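Local coordinates for protein lysozyme, putative (Bacillus anthracis, PDB 2WAG) that probably hydrolyses the glycan strands of bacterial cell-wall peptidoglycan, as a lysozyme of glycoside hydrolase family 25, at residues L143-E148 / L152-A157; I104-Y109 / K124-M129; I163-V168 / P172-E177; H74-D79 / E120-E125. All blocks are in the same frame, centred on the assembly; numbering follows the deposited sequence. Where two conformers were deposited one is given.

Contact 1 (L143-E148 / L152-A157)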
# COMPACT_ATOMS: atom_id res chain seq x y z
N LEU A 143 -1.14 -19.76 -4.68
CA LEU A 143 -0.77 -18.57 -5.44
C LEU A 143 -1.41 -17.35 -4.81
O LEU A 143 -2.64 -17.31 -4.67
CB LEU A 143 -1.25 -18.68 -6.89
CG LEU A 143 -0.70 -19.88 -7.68
CD1 LEU A 143 -1.31 -19.92 -9.07
CD2 LEU A 143 0.84 -19.84 -7.76
N TYR A 144 -0.58 -16.38 -4.41
CA TYR A 144 -1.08 -15.07 -3.99
C TYR A 144 -1.07 -14.17 -5.19
O TYR A 144 -0.09 -14.16 -5.96
CB TYR A 144 -0.17 -14.48 -2.92
CG TYR A 144 -0.45 -13.02 -2.63
CD1 TYR A 144 -1.34 -12.63 -1.62
CD2 TYR A 144 0.19 -12.02 -3.37
CE1 TYR A 144 -1.58 -11.28 -1.36
CE2 TYR A 144 -0.06 -10.67 -3.14
CZ TYR A 144 -0.93 -10.30 -2.12
OH TYR A 144 -1.12 -8.96 -1.86
N ALA A 145 -2.09 -13.39 -5.33
CA ALA A 145 -2.15 -12.39 -6.40
C ALA A 145 -2.96 -11.17 -6.01
O ALA A 145 -3.83 -11.29 -5.23
CB ALA A 145 -2.76 -12.99 -7.67
N THR A 146 -2.62 -10.05 -6.63
CA THR A 146 -3.50 -8.89 -6.62
C THR A 146 -4.62 -9.10 -7.65
O THR A 146 -4.53 -9.99 -8.53
CB THR A 146 -2.71 -7.64 -6.99
OG1 THR A 146 -2.13 -7.87 -8.28
CG2 THR A 146 -1.62 -7.35 -5.95
N GLN A 147 -5.67 -8.29 -7.58
CA GLN A 147 -6.75 -8.38 -8.54
C GLN A 147 -6.26 -8.27 -9.99
O GLN A 147 -6.65 -9.06 -10.85
CB GLN A 147 -7.81 -7.31 -8.25
CG GLN A 147 -9.08 -7.42 -9.11
CD GLN A 147 -9.98 -6.19 -8.99
OE1 GLN A 147 -9.50 -5.05 -9.00
NE2 GLN A 147 -11.28 -6.41 -8.90
N GLU A 148 -5.40 -7.29 -10.25
CA GLU A 148 -4.94 -7.09 -11.62
C GLU A 148 -4.11 -8.27 -12.12
O GLU A 148 -4.27 -8.71 -13.27
CB GLU A 148 -4.19 -5.76 -11.74
CG GLU A 148 -5.12 -4.56 -11.58
CD GLU A 148 -4.45 -3.24 -11.77
OE1 GLU A 148 -3.24 -3.13 -11.47
OE2 GLU A 148 -5.15 -2.29 -12.22
N LEU A 152 -5.19 -11.04 -15.14
CA LEU A 152 -4.34 -11.14 -16.32
C LEU A 152 -3.53 -12.44 -16.44
O LEU A 152 -3.07 -12.77 -17.53
CB LEU A 152 -3.39 -9.94 -16.39
CG LEU A 152 -3.99 -8.63 -16.90
CD1 LEU A 152 -3.09 -7.45 -16.55
CD2 LEU A 152 -4.24 -8.70 -18.40
N TYR A 153 -3.34 -13.18 -15.36
CA TYR A 153 -2.52 -14.35 -15.40
C TYR A 153 -3.12 -15.60 -14.75
O TYR A 153 -2.73 -16.64 -15.09
CB TYR A 153 -1.19 -14.05 -14.77
CG TYR A 153 -0.45 -12.90 -15.40
CD1 TYR A 153 -0.21 -12.89 -16.75
CD2 TYR A 153 -0.03 -11.84 -14.68
CE1 TYR A 153 0.47 -11.83 -17.33
CE2 TYR A 153 0.62 -10.80 -15.24
CZ TYR A 153 0.88 -10.81 -16.57
OH TYR A 153 1.54 -9.73 -17.12
N ILE A 154 -3.94 -15.44 -13.72
CA ILE A 154 -4.34 -16.57 -12.88
C ILE A 154 -5.76 -17.03 -13.17
O ILE A 154 -6.07 -18.22 -13.06
CB ILE A 154 -4.19 -16.23 -11.37
CG1 ILE A 154 -2.83 -15.60 -11.02
CG2 ILE A 154 -4.54 -17.46 -10.50
CD1 ILE A 154 -1.61 -16.39 -11.49
N LYS A 155 -6.63 -16.09 -13.50
CA LYS A 155 -8.02 -16.38 -13.82
C LYS A 155 -8.12 -17.46 -14.89
O LYS A 155 -7.30 -17.50 -15.83
CB LYS A 155 -8.66 -15.07 -14.34
CG LYS A 155 -10.12 -15.13 -14.67
CD LYS A 155 -10.53 -13.89 -15.48
CE LYS A 155 -12.00 -13.88 -15.67
NZ LYS A 155 -12.38 -12.64 -16.38
N ASP A 156 -9.12 -18.34 -14.77
CA ASP A 156 -9.32 -19.42 -15.75
C ASP A 156 -8.04 -20.28 -15.91
O ASP A 156 -7.68 -20.69 -17.02
CB ASP A 156 -9.72 -18.85 -17.12
CG ASP A 156 -10.99 -18.03 -17.06
OD1 ASP A 156 -11.95 -18.47 -16.41
OD2 ASP A 156 -11.02 -16.95 -17.70
N ALA A 157 -7.36 -20.55 -14.81
CA ALA A 157 -6.10 -21.27 -14.86
C ALA A 157 -5.74 -21.80 -13.47
O ALA A 157 -6.46 -21.58 -12.50
CB ALA A 157 -5.00 -20.34 -15.40
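The flat peptide carbonyl of Glu148 receives the amide of Leu152, the hydrogen bond running 3.1 Å from Leu152 N to Glu148 O, with the donor tilted 28° out of the carbonyl plane. The N-H points somewhat off the acceptor, at 142°, in a helix that widens into a pi-type turn at residues 152-154. Around the same oxygen the Leu152 side chain curls in: with CG beside its own backbone N (chi1 -78°), Leu152 CG comes to 3.6 Å from Glu148 O. Leu152 CB lies over the centre of one face of the Tyr153 ring, 4.1 Å above it; at the ring's far end Tyr153 OH is hydrogen-bonded to Pro117 O. Strand 142-145 and helix 147-154 are the first two elements of a beta-alpha-beta unit that continues into strand 162-166, the kind of unit from which TIM-barrel folds are built, in keeping with the clan of this family. Where the helix lies back against its strand the contact is purely aliphatic. Ile154, in the conformer described, brings CG1 to 4.2 Å from Ala145 CB, and its CD1 stands 4.3 Å from Leu143 CD1. Alanine suits the strand end because its short methyl admits a branched residue close to the backbone, whereas the longer Leu143 extends its CD1 to the end of the isoleucine. Ile154 also starts the type II turn to Ala157, and these two residues contribute to the magnesium site.

Contact 2 (I104-Y109 / K124-M129)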
# COMPACT_ATOMS: atom_id res chain seq x y z
N ILE A 104 3.54 -18.85 -3.91
CA ILE A 104 4.18 -18.02 -4.92
C ILE A 104 3.33 -16.76 -5.07
O ILE A 104 2.13 -16.84 -5.34
CB ILE A 104 4.34 -18.72 -6.27
CG1 ILE A 104 5.03 -20.08 -6.13
CG2 ILE A 104 5.12 -17.82 -7.21
CD1 ILE A 104 4.92 -20.95 -7.37
N ASP A 105 3.99 -15.61 -4.90
CA ASP A 105 3.35 -14.30 -4.91
C ASP A 105 3.56 -13.68 -6.30
O ASP A 105 4.71 -13.44 -6.71
CB ASP A 105 4.00 -13.49 -3.78
CG ASP A 105 3.50 -12.06 -3.66
OD1 ASP A 105 3.22 -11.40 -4.70
OD2 ASP A 105 3.45 -11.60 -2.51
N VAL A 106 2.46 -13.50 -7.03
CA VAL A 106 2.50 -13.01 -8.42
C VAL A 106 1.80 -11.65 -8.46
O VAL A 106 0.57 -11.55 -8.27
CB VAL A 106 1.79 -13.98 -9.38
CG1 VAL A 106 1.89 -13.50 -10.81
CG2 VAL A 106 2.35 -15.41 -9.23
N GLU A 107 2.57 -10.59 -8.71
CA GLU A 107 1.99 -9.24 -8.73
C GLU A 107 2.94 -8.30 -9.44
O GLU A 107 4.12 -8.63 -9.65
CB GLU A 107 1.69 -8.72 -7.32
CG GLU A 107 2.90 -8.51 -6.45
CD GLU A 107 2.48 -8.15 -5.04
OE1 GLU A 107 2.05 -6.99 -4.82
OE2 GLU A 107 2.56 -9.02 -4.14
N PHE A 108 2.45 -7.13 -9.80
CA PHE A 108 3.33 -6.15 -10.43
C PHE A 108 4.30 -5.50 -9.45
O PHE A 108 4.01 -5.35 -8.26
CB PHE A 108 2.53 -5.10 -11.18
CG PHE A 108 1.82 -5.66 -12.37
CD1 PHE A 108 2.56 -6.09 -13.46
CD2 PHE A 108 0.45 -5.80 -12.40
CE1 PHE A 108 1.95 -6.64 -14.56
CE2 PHE A 108 -0.18 -6.36 -13.52
CZ PHE A 108 0.59 -6.77 -14.60
N TYR A 109 5.46 -5.13 -9.98
CA TYR A 109 6.51 -4.47 -9.23
C TYR A 109 7.36 -3.67 -10.20
O TYR A 109 7.20 -3.77 -11.41
CB TYR A 109 7.37 -5.50 -8.49
CG TYR A 109 8.03 -6.50 -9.41
CD1 TYR A 109 9.31 -6.28 -9.90
CD2 TYR A 109 7.38 -7.67 -9.79
CE1 TYR A 109 9.93 -7.19 -10.74
CE2 TYR A 109 7.99 -8.58 -10.63
CZ TYR A 109 9.26 -8.34 -11.10
OH TYR A 109 9.86 -9.25 -11.94
N LYS A 124 4.20 -20.54 -18.61
CA LYS A 124 5.32 -21.47 -18.75
C LYS A 124 6.14 -21.54 -17.47
O LYS A 124 6.46 -22.62 -16.95
CB LYS A 124 6.27 -21.05 -19.89
CG LYS A 124 5.74 -21.21 -21.28
CD LYS A 124 6.83 -20.80 -22.29
CE LYS A 124 6.31 -20.69 -23.69
NZ LYS A 124 7.44 -20.52 -24.65
N GLU A 125 6.53 -20.37 -16.95
CA GLU A 125 7.49 -20.35 -15.87
C GLU A 125 6.83 -20.65 -14.53
O GLU A 125 7.38 -21.37 -13.70
CB GLU A 125 8.23 -19.00 -15.83
CG GLU A 125 8.91 -18.63 -17.16
CD GLU A 125 9.84 -19.70 -17.70
OE1 GLU A 125 10.42 -20.46 -16.91
OE2 GLU A 125 10.01 -19.73 -18.95
N LEU A 126 5.64 -20.08 -14.32
CA LEU A 126 4.94 -20.33 -13.06
C LEU A 126 4.56 -21.83 -12.95
O LEU A 126 4.61 -22.41 -11.87
CB LEU A 126 3.71 -19.43 -12.97
CG LEU A 126 2.95 -19.39 -11.65
CD1 LEU A 126 3.88 -18.99 -10.52
CD2 LEU A 126 1.87 -18.33 -11.81
N SER A 127 4.20 -22.45 -14.07
CA SER A 127 3.84 -23.87 -14.02
C SER A 127 5.01 -24.76 -13.64
O SER A 127 4.85 -25.73 -12.90
CB SER A 127 3.26 -24.32 -15.35
OG SER A 127 2.05 -23.66 -15.64
N VAL A 128 6.20 -24.42 -14.14
CA VAL A 128 7.39 -25.15 -13.72
C VAL A 128 7.62 -24.98 -12.20
O VAL A 128 7.91 -25.95 -11.49
CB VAL A 128 8.64 -24.71 -14.50
CG1 VAL A 128 9.89 -25.27 -13.85
CG2 VAL A 128 8.51 -25.11 -15.97
N MET A 129 7.50 -23.75 -11.70
CA MET A 129 7.68 -23.52 -10.27
C MET A 129 6.71 -24.35 -9.44
O MET A 129 7.10 -24.98 -8.45
CB MET A 129 7.44 -22.07 -9.92
CG MET A 129 8.52 -21.14 -10.30
SD MET A 129 8.46 -19.61 -9.32
CE MET A 129 8.83 -20.16 -7.79
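Ile104 and Leu126 lie alongside each other, pointing opposite ways, their methyls closest where Ile104 CG2 meets Leu126 CD1 at 3.7 Å. The longer branch of the isoleucine passes on to the next helical turn: Ile104 CD1 lies 3.8 Å from Met129 CB. A bend at chi3 (67°) folds the methionine tip back, so that Met129 CE comes to 4.0 Å from Ile104 CD1, and the flexible thioether lays its methyl beside the end of the isoleucine. Val106, two residues further along the strand and so on the same face, meets the leucine tip to tip, with Val106 CG2 3.9 Å from Leu126 CD2. Branched strand residues and long helix residues suit this buried interface, in which no hydrogen bond crosses. What positions them is the near-antiparallel run of strand 104-106 and helix 124-129, whose axes approach to 11.0 Å at 164°. Leu126 and Met129, three residues apart and so almost one helical turn, fall on the same face. Between Ile104 and Val106, Asp105 points away from the helix. Strand 103-106 and helix 119-137 open a beta-alpha-beta unit that closes with strand 142-145; the strand is paired in parallel with 69-75 and 142-145 on its two flanks, and the helix reaches helix 82-92 through Val128 and Met129.

Contact 3 (I163-V168 / P172-E177). With SO4 (sulfate ion), chain F.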
# COMPACT_ATOMS: atom_id res chain seq x y z
N ILE A 163 -5.91 -20.31 -4.03
CA ILE A 163 -5.76 -18.88 -4.28
C ILE A 163 -5.80 -18.06 -3.00
O ILE A 163 -6.67 -18.25 -2.14
CB ILE A 163 -6.84 -18.35 -5.26
CG1 ILE A 163 -6.88 -19.19 -6.55
CG2 ILE A 163 -6.63 -16.85 -5.54
CD1 ILE A 163 -5.55 -19.24 -7.29
N TRP A 164 -4.82 -17.17 -2.89
CA TRP A 164 -4.76 -16.19 -1.82
C TRP A 164 -4.92 -14.83 -2.51
O TRP A 164 -4.04 -14.42 -3.28
CB TRP A 164 -3.43 -16.35 -1.08
CG TRP A 164 -3.12 -15.35 0.01
CD1 TRP A 164 -3.92 -14.35 0.52
CD2 TRP A 164 -1.88 -15.27 0.69
NE1 TRP A 164 -3.22 -13.66 1.50
CE2 TRP A 164 -1.96 -14.19 1.60
CE3 TRP A 164 -0.67 -15.98 0.58
CZ2 TRP A 164 -0.88 -13.82 2.42
CZ3 TRP A 164 0.39 -15.63 1.38
CH2 TRP A 164 0.29 -14.54 2.28
N ILE A 165 -6.05 -14.16 -2.30
CA ILE A 165 -6.36 -12.93 -3.05
C ILE A 165 -6.20 -11.68 -2.17
O ILE A 165 -6.63 -11.67 -1.01
CB ILE A 165 -7.81 -13.00 -3.64
CG1 ILE A 165 -8.09 -11.82 -4.57
CG2 ILE A 165 -8.88 -13.12 -2.54
CD1 ILE A 165 -7.24 -11.78 -5.86
N ARG A 166 -5.59 -10.64 -2.73
CA ARG A 166 -5.59 -9.35 -2.05
C ARG A 166 -6.88 -8.61 -2.35
O ARG A 166 -7.25 -8.43 -3.51
CB ARG A 166 -4.40 -8.49 -2.51
CG ARG A 166 -4.24 -7.23 -1.65
CD ARG A 166 -3.16 -6.28 -2.16
NE ARG A 166 -3.69 -5.44 -3.24
CZ ARG A 166 -2.95 -4.63 -4.00
NH1 ARG A 166 -1.63 -4.54 -3.82
NH2 ARG A 166 -3.54 -3.91 -4.94
N SER A 167 -7.56 -8.18 -1.29
CA SER A 167 -8.74 -7.33 -1.44
C SER A 167 -8.86 -6.40 -0.24
O SER A 167 -9.52 -6.74 0.75
CB SER A 167 -9.99 -8.20 -1.60
OG SER A 167 -11.13 -7.42 -1.92
N VAL A 168 -8.16 -5.27 -0.31
CA VAL A 168 -8.04 -4.38 0.86
C VAL A 168 -9.06 -3.26 0.91
O VAL A 168 -9.09 -2.52 1.89
CB VAL A 168 -6.60 -3.82 1.03
CG1 VAL A 168 -5.57 -4.94 1.10
CG2 VAL A 168 -6.23 -2.83 -0.06
N PRO A 172 -14.06 -9.87 -0.68
CA PRO A 172 -13.25 -10.62 -1.64
C PRO A 172 -14.07 -11.33 -2.69
O PRO A 172 -15.10 -11.93 -2.39
CB PRO A 172 -12.54 -11.64 -0.76
CG PRO A 172 -13.54 -11.90 0.37
CD PRO A 172 -14.16 -10.54 0.63
N SER A 173 -13.63 -11.25 -3.94
CA SER A 173 -14.23 -12.08 -4.99
C SER A 173 -13.33 -12.15 -6.21
O SER A 173 -12.68 -11.18 -6.59
CB SER A 173 -15.60 -11.55 -5.43
OG SER A 173 -15.44 -10.42 -6.26
N LEU A 174 -13.34 -13.32 -6.82
CA LEU A 174 -12.49 -13.62 -7.97
C LEU A 174 -13.36 -13.54 -9.22
O LEU A 174 -14.51 -13.98 -9.21
CB LEU A 174 -11.86 -15.01 -7.84
CG LEU A 174 -10.96 -15.18 -6.60
CD1 LEU A 174 -10.47 -16.62 -6.48
CD2 LEU A 174 -9.80 -14.19 -6.65
N SER A 175 -12.80 -12.96 -10.29
CA SER A 175 -13.59 -12.61 -11.48
C SER A 175 -14.12 -13.82 -12.26
O SER A 175 -15.05 -13.68 -13.05
CB SER A 175 -12.79 -11.71 -12.42
OG SER A 175 -11.61 -12.39 -12.81
N ASP A 176 -13.50 -14.98 -12.07
CA ASP A 176 -13.99 -16.23 -12.68
C ASP A 176 -14.87 -17.04 -11.72
O ASP A 176 -15.19 -18.21 -11.99
CB ASP A 176 -12.83 -17.09 -13.20
CG ASP A 176 -11.79 -17.40 -12.15
OD1 ASP A 176 -11.88 -16.89 -11.00
OD2 ASP A 176 -10.86 -18.18 -12.48
N GLU A 177 -15.27 -16.40 -10.62
CA GLU A 177 -16.16 -16.99 -9.61
C GLU A 177 -15.55 -18.16 -8.83
O GLU A 177 -16.24 -18.89 -8.14
CB GLU A 177 -17.54 -17.35 -10.21
CG GLU A 177 -18.26 -16.11 -10.74
CD GLU A 177 -19.69 -16.39 -11.18
OE1 GLU A 177 -20.12 -17.56 -11.18
OE2 GLU A 177 -20.39 -15.41 -11.53
S SO4 F . -7.25 -3.91 -3.65
O1 SO4 F . -6.47 -4.06 -4.90
O2 SO4 F . -8.54 -4.36 -4.11
O3 SO4 F . -6.66 -4.77 -2.70
O4 SO4 F . -7.16 -2.49 -3.46
O HOH W 1 -12.01 -8.76 -4.28
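Beyond Ser167 the chain turns back on itself, so that Pro172 CA comes within 5.6 Å of Ser167 CA and residues 172-174 run at 129° to the strand direction. Leu174 carries the packing. Its CD2 lies 3.6 Å from Ile165 CG1, the two side chains overlapping flank to flank and running in contrary senses, while Leu174 CD1 reaches Ile163 CG2 at 4.0 Å. Ile165 holds CG1 anti to its backbone N (chi1 -173°), which carries that branch to the leucine and leaves CG2 beside the Pro172 ring. Both isoleucines lie on one face of strand 162-166, a parallel strand of the barrel sheet, and the loop leading to strand 182-186 lies against that face; helix 147-154 adds Tyr150 beside Ile163 and Leu174. Branched residues suit the strand, and leucine, branching only at CG, reaches out from an irregular loop into the apolar layer. Beyond the C-terminal end of the strand the contact becomes polar: one water donates to Ser167 OG at 2.9 Å and accepts from Ser173 N, while the same hydroxyl is also hydrogen-bonded to Thr170 O. Arg166 points away from the loop. In the conformer described, its NH2 meets a sulfate, probably from the crystallisation liquor, nearly straight (167°) at 2.9 Å from O1, edge-on to the guanidinium. Arg166 NE donates to sulfate O3. The backbone Val168 N donates to that same sulfate O3 at 2.9 Å.

Contact 4 (H74-D79 / E120-E125). With SO4 (sulfate ion), chain G.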
# COMPACT_ATOMS: atom_id res chain seq x y z
N HIS A 74 7.53 -17.03 -1.93
CA HIS A 74 8.46 -16.59 -2.94
C HIS A 74 7.83 -15.44 -3.72
O HIS A 74 6.69 -15.55 -4.16
CB HIS A 74 8.68 -17.71 -3.96
CG HIS A 74 9.68 -17.34 -5.00
ND1 HIS A 74 9.38 -16.93 -6.28
CD2 HIS A 74 11.03 -17.29 -4.89
CE1 HIS A 74 10.51 -16.65 -6.92
NE2 HIS A 74 11.52 -16.87 -6.10
N PHE A 75 8.57 -14.35 -3.89
CA PHE A 75 8.08 -13.26 -4.71
C PHE A 75 8.53 -13.49 -6.16
O PHE A 75 9.72 -13.47 -6.46
CB PHE A 75 8.54 -11.90 -4.15
CG PHE A 75 7.79 -10.75 -4.74
CD1 PHE A 75 6.82 -10.06 -4.00
CD2 PHE A 75 8.02 -10.36 -6.04
CE1 PHE A 75 6.12 -9.00 -4.58
CE2 PHE A 75 7.34 -9.32 -6.62
CZ PHE A 75 6.38 -8.63 -5.88
N PHE A 76 7.57 -13.75 -7.04
CA PHE A 76 7.85 -14.13 -8.42
C PHE A 76 8.50 -13.02 -9.24
O PHE A 76 8.12 -11.85 -9.12
CB PHE A 76 6.53 -14.56 -9.06
CG PHE A 76 6.65 -15.16 -10.44
CD1 PHE A 76 7.19 -16.42 -10.64
CD2 PHE A 76 6.18 -14.45 -11.54
CE1 PHE A 76 7.28 -16.96 -11.95
CE2 PHE A 76 6.23 -15.00 -12.82
CZ PHE A 76 6.78 -16.23 -13.02
N SER A 77 9.46 -13.40 -10.08
CA SER A 77 10.06 -12.51 -11.06
C SER A 77 9.57 -12.87 -12.45
O SER A 77 9.50 -14.04 -12.82
CB SER A 77 11.57 -12.63 -11.02
OG SER A 77 12.11 -11.91 -12.12
N PHE A 78 9.25 -11.86 -13.25
CA PHE A 78 8.91 -12.05 -14.66
C PHE A 78 10.15 -12.20 -15.54
O PHE A 78 10.01 -12.40 -16.74
CB PHE A 78 8.06 -10.87 -15.13
CG PHE A 78 6.74 -10.78 -14.42
CD1 PHE A 78 5.76 -11.72 -14.65
CD2 PHE A 78 6.49 -9.76 -13.51
CE1 PHE A 78 4.52 -11.66 -13.99
CE2 PHE A 78 5.26 -9.71 -12.85
CZ PHE A 78 4.28 -10.64 -13.09
N ASP A 79 11.34 -12.13 -14.94
CA ASP A 79 12.56 -12.04 -15.74
C ASP A 79 13.57 -13.15 -15.56
O ASP A 79 14.68 -13.04 -16.06
CB ASP A 79 13.19 -10.67 -15.54
CG ASP A 79 12.38 -9.61 -16.25
OD1 ASP A 79 12.31 -9.63 -17.49
OD2 ASP A 79 11.75 -8.79 -15.56
N GLU A 120 1.17 -16.22 -21.74
CA GLU A 120 1.86 -17.47 -22.11
C GLU A 120 3.18 -17.61 -21.39
O GLU A 120 3.57 -18.70 -20.96
CB GLU A 120 2.16 -17.48 -23.63
CG GLU A 120 3.11 -18.62 -24.12
CD GLU A 120 3.74 -18.39 -25.52
OE1 GLU A 120 4.38 -19.33 -26.07
OE2 GLU A 120 3.61 -17.28 -26.08
N ASP A 121 3.92 -16.51 -21.30
CA ASP A 121 5.22 -16.57 -20.69
C ASP A 121 5.14 -16.77 -19.19
O ASP A 121 5.98 -17.43 -18.60
CB ASP A 121 6.03 -15.32 -21.03
CG ASP A 121 6.35 -15.22 -22.50
OD1 ASP A 121 6.55 -16.27 -23.14
OD2 ASP A 121 6.39 -14.10 -23.02
N VAL A 122 4.11 -16.21 -18.56
CA VAL A 122 3.91 -16.45 -17.15
C VAL A 122 3.47 -17.91 -16.92
O VAL A 122 4.00 -18.57 -16.05
CB VAL A 122 2.90 -15.44 -16.58
CG1 VAL A 122 2.63 -15.72 -15.12
CG2 VAL A 122 3.43 -14.01 -16.78
N THR A 123 2.54 -18.40 -17.72
CA THR A 123 2.11 -19.79 -17.56
C THR A 123 3.29 -20.76 -17.65
O THR A 123 3.39 -21.69 -16.87
CB THR A 123 1.03 -20.15 -18.58
OG1 THR A 123 -0.10 -19.30 -18.39
CG2 THR A 123 0.61 -21.63 -18.45
N LYS A 124 4.20 -20.54 -18.61
CA LYS A 124 5.32 -21.47 -18.75
C LYS A 124 6.14 -21.54 -17.47
O LYS A 124 6.46 -22.62 -16.95
CB LYS A 124 6.27 -21.05 -19.89
CG LYS A 124 5.74 -21.21 -21.28
CD LYS A 124 6.83 -20.80 -22.29
CE LYS A 124 6.31 -20.69 -23.69
NZ LYS A 124 7.44 -20.52 -24.65
N GLU A 125 6.53 -20.37 -16.95
CA GLU A 125 7.49 -20.35 -15.87
C GLU A 125 6.83 -20.65 -14.53
O GLU A 125 7.38 -21.37 -13.70
CB GLU A 125 8.23 -19.00 -15.83
CG GLU A 125 8.91 -18.63 -17.16
CD GLU A 125 9.84 -19.70 -17.70
OE1 GLU A 125 10.42 -20.46 -16.91
OE2 GLU A 125 10.01 -19.73 -18.95
S SO4 G . 15.56 -12.00 -11.43
O1 SO4 G . 14.82 -10.86 -10.91
O2 SO4 G . 16.09 -13.03 -10.54
O3 SO4 G . 16.42 -11.71 -12.58
O4 SO4 G . 14.45 -12.74 -12.07
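Val122 stands against two aromatic rings, Phe76 and Phe78, where the loop after strand 69-75 of the TIM-barrel-type sheet meets helix 119-137. The packing is apolar. Phe78 brings CE1 to 3.8 Å from Val122 CG2, the methyl lying at the ring edge, near its plane, and the two side chains cross at a slant. The other branch approaches Phe76, with Val122 CG1 4.3 Å from Phe76 CE2. Because CG1 is anti to the backbone N (chi1 177°) and CG2 anti to the carbonyl carbon, the forked valine can offer one methyl to each ring. The rings also touch each other: Phe78 CE1 lies in the plane of the Phe76 ring, 3.9 Å from Phe76 CE2. One helical turn on, Glu125 uses only its aliphatic root here, its CB lying 4.2 Å from Phe76 CZ at the ring edge. Its carboxylate leads away, and OE1 accepts the amide of Gly82, which suits an acidic residue at the boundary between the buried Phe76 ring and the surface. Phenylalanine, large and apolar, lets the loop reach the helix by side chains alone; no hydrogen bond crosses between the segments.

Polar interactions lie within the segments or beyond them. Tyr109 OH is hydrogen-bonded to Phe78 N, and a sulfate, probably from the crystallisation liquor, sits beside Ser77. The turn carrying Phe78 is an ST turn, in which Ser77 OG accepts Asp79 N at 2.9 Å with an angle of 160°.

Overall arrangement
From the N terminus, contact 4 opens first, at the end of strand 69-75, and contact 2 opens on strand 103-106 before contact 4 has closed. The two loops overlap and end on the same part of helix 119-137, contact 2 closing slightly later; they share Lys124 and Glu125, and their centres are only about 4 Å apart. Contact 1 then closes a short loop between strand 142-145 and the end of helix 147-154, and contact 3 closes another, from strand 162-166 to the loop before strand 182-186. These two follow in series. All four reach one sheet, in which strands 69-75, 103-106, 142-145 and 162-166 are successive parallel neighbours. Tyr153 links contact 1 to contact 4 through Val122 and Phe78, whereas contacts 3 and 4 do not touch.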